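Tyrosine--tRNA ligase (Archaeoglobus fulgidus, PDB 2CYB) probably attaches tyrosine to tRNA(Tyr) in two steps, first activating the amino acid with ATP and then transferring it to the acceptor end of the tRNA. Local coordinates at residues F263-E269 / A303-Y307. Residues are numbered along the deposited sequence; the frame is centred on the assembly and turned at random.
Sequences FGKIVVE and AVAKY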
# COMPACT_ATOMS: atom_id res chain seq x y z
N PHE A 263 -4.49 27.23 -33.08
CA PHE A 263 -4.67 28.33 -34.02
C PHE A 263 -5.27 27.98 -35.37
O PHE A 263 -5.84 28.84 -36.04
CB PHE A 263 -3.35 29.06 -34.24
CG PHE A 263 -2.84 29.78 -33.02
CD1 PHE A 263 -2.07 29.11 -32.07
CD2 PHE A 263 -3.15 31.12 -32.81
CE1 PHE A 263 -1.61 29.77 -30.93
CE2 PHE A 263 -2.69 31.79 -31.67
CZ PHE A 263 -1.92 31.11 -30.73
N GLY A 264 -5.14 26.73 -35.79
CA GLY A 264 -5.69 26.33 -37.07
C GLY A 264 -4.67 26.39 -38.20
O GLY A 264 -4.69 25.59 -39.13
N LYS A 265 -3.77 27.36 -38.10
CA LYS A 265 -2.73 27.55 -39.10
C LYS A 265 -1.62 28.35 -38.46
O LYS A 265 -1.82 28.98 -37.42
CB LYS A 265 -3.28 28.31 -40.31
CG LYS A 265 -3.79 29.71 -39.99
CD LYS A 265 -4.96 29.68 -39.02
CE LYS A 265 -5.46 31.07 -38.68
NZ LYS A 265 -6.02 31.80 -39.86
N ILE A 266 -0.44 28.32 -39.06
CA ILE A 266 0.67 29.08 -38.52
C ILE A 266 1.37 29.84 -39.64
O ILE A 266 1.77 29.26 -40.65
CB ILE A 266 1.68 28.17 -37.79
CG1 ILE A 266 2.85 29.00 -37.27
CG2 ILE A 266 2.15 27.06 -38.71
CD1 ILE A 266 3.84 28.21 -36.43
N VAL A 267 1.47 31.15 -39.46
CA VAL A 267 2.13 32.00 -40.43
C VAL A 267 3.60 32.11 -40.05
O VAL A 267 3.94 32.47 -38.92
CB VAL A 267 1.50 33.42 -40.44
CG1 VAL A 267 2.26 34.32 -41.40
CG2 VAL A 267 0.04 33.33 -40.84
N VAL A 268 4.47 31.77 -40.99
CA VAL A 268 5.90 31.85 -40.75
C VAL A 268 6.44 33.03 -41.55
O VAL A 268 6.65 32.93 -42.76
CB VAL A 268 6.60 30.56 -41.21
CG1 VAL A 268 8.09 30.66 -40.98
CG2 VAL A 268 6.02 29.37 -40.46
N GLU A 269 6.63 34.16 -40.89
CA GLU A 269 7.14 35.34 -41.57
C GLU A 269 8.61 35.09 -41.91
O GLU A 269 9.36 34.53 -41.09
CB GLU A 269 7.02 36.58 -40.68
CG GLU A 269 5.63 36.76 -40.08
CD GLU A 269 5.43 38.14 -39.47
OE1 GLU A 269 6.38 38.70 -38.89
OE2 GLU A 269 4.29 38.66 -39.56
N ALA A 303 8.71 31.72 -35.60
CA ALA A 303 7.25 31.61 -35.64
C ALA A 303 6.71 30.84 -34.45
O ALA A 303 5.71 31.24 -33.84
CB ALA A 303 6.81 30.94 -36.96
N VAL A 304 7.35 29.73 -34.11
CA VAL A 304 6.90 28.92 -32.98
C VAL A 304 6.98 29.73 -31.68
O VAL A 304 6.07 29.68 -30.86
CB VAL A 304 7.75 27.64 -32.84
CG1 VAL A 304 7.42 26.93 -31.51
CG2 VAL A 304 7.48 26.72 -34.01
N ALA A 305 8.05 30.50 -31.51
CA ALA A 305 8.20 31.32 -30.32
C ALA A 305 7.10 32.37 -30.25
O ALA A 305 6.55 32.64 -29.18
CB ALA A 305 9.59 31.99 -30.30
N LYS A 306 6.79 32.98 -31.40
CA LYS A 306 5.75 34.01 -31.43
C LYS A 306 4.37 33.46 -31.09
O LYS A 306 3.63 34.06 -30.30
CB LYS A 306 5.71 34.68 -32.81
CG LYS A 306 4.59 35.69 -32.95
CD LYS A 306 4.56 36.31 -34.34
CE LYS A 306 3.38 37.27 -34.48
NZ LYS A 306 3.29 37.85 -35.85
N TYR A 307 4.00 32.33 -31.68
CA TYR A 307 2.70 31.75 -31.40
C TYR A 307 2.61 31.23 -29.97
O TYR A 307 1.59 31.40 -29.30
CB TYR A 307 2.38 30.63 -32.39
CG TYR A 307 1.84 31.14 -33.70
CD1 TYR A 307 2.69 31.62 -34.69
CD2 TYR A 307 0.46 31.17 -33.94
CE1 TYR A 307 2.18 32.11 -35.90
CE2 TYR A 307 -0.05 31.66 -35.14
CZ TYR A 307 0.81 32.13 -36.11
OH TYR A 307 0.31 32.60 -37.30
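Tyr307 and Phe263 each carry their ring anti to the carbonyl carbon (chi1 -82° for the tyrosine), and with these torsions the rim of the tyrosine ring meets the flat of the phenylalanine. The pair is T-shaped, its planes at 90°: Tyr307 CD2 stands over the centre of the Phe263 ring, 3.7 Å from Phe263 CG. Ile266 covers one face of the tyrosine; with its CG1 anti to the backbone N, it lays that methylene 3.5 Å from Tyr307 CE1, a CH-pi contact offset toward the ring's rim. Beyond the ring, Val267 N donates a nearly straight hydrogen bond to Tyr307 OH, 2.8 Å long. Tyrosine suits this place because its ring packs against carbon while its hydroxyl meets a backbone N-H; a phenylalanine here would probably keep the ring packing but leave the amide of Val267 without its acceptor. One turn earlier, the small Ala303 lets the strand come close, its CB 3.9 Å from Val268 CG2 and also near Ile266 CD1. Strand 266-268, paired with strand 278-280, runs at 134° to the axis of residues 303-307 in helix 297-319, well away from the tyrosine pocket. At the exposed margin the extended Lys306 sends NZ to within 3.9 Å of Glu269 OE2, a long salt bridge. The chemistry implies an attachment built on apolar and aromatic packing, fixed by one bond from the Val267 amide to the Tyr307 hydroxyl, with the long salt bridge probably adding little; the buried Lys265 O, which lacks a polar partner, is probably a cost of that packing.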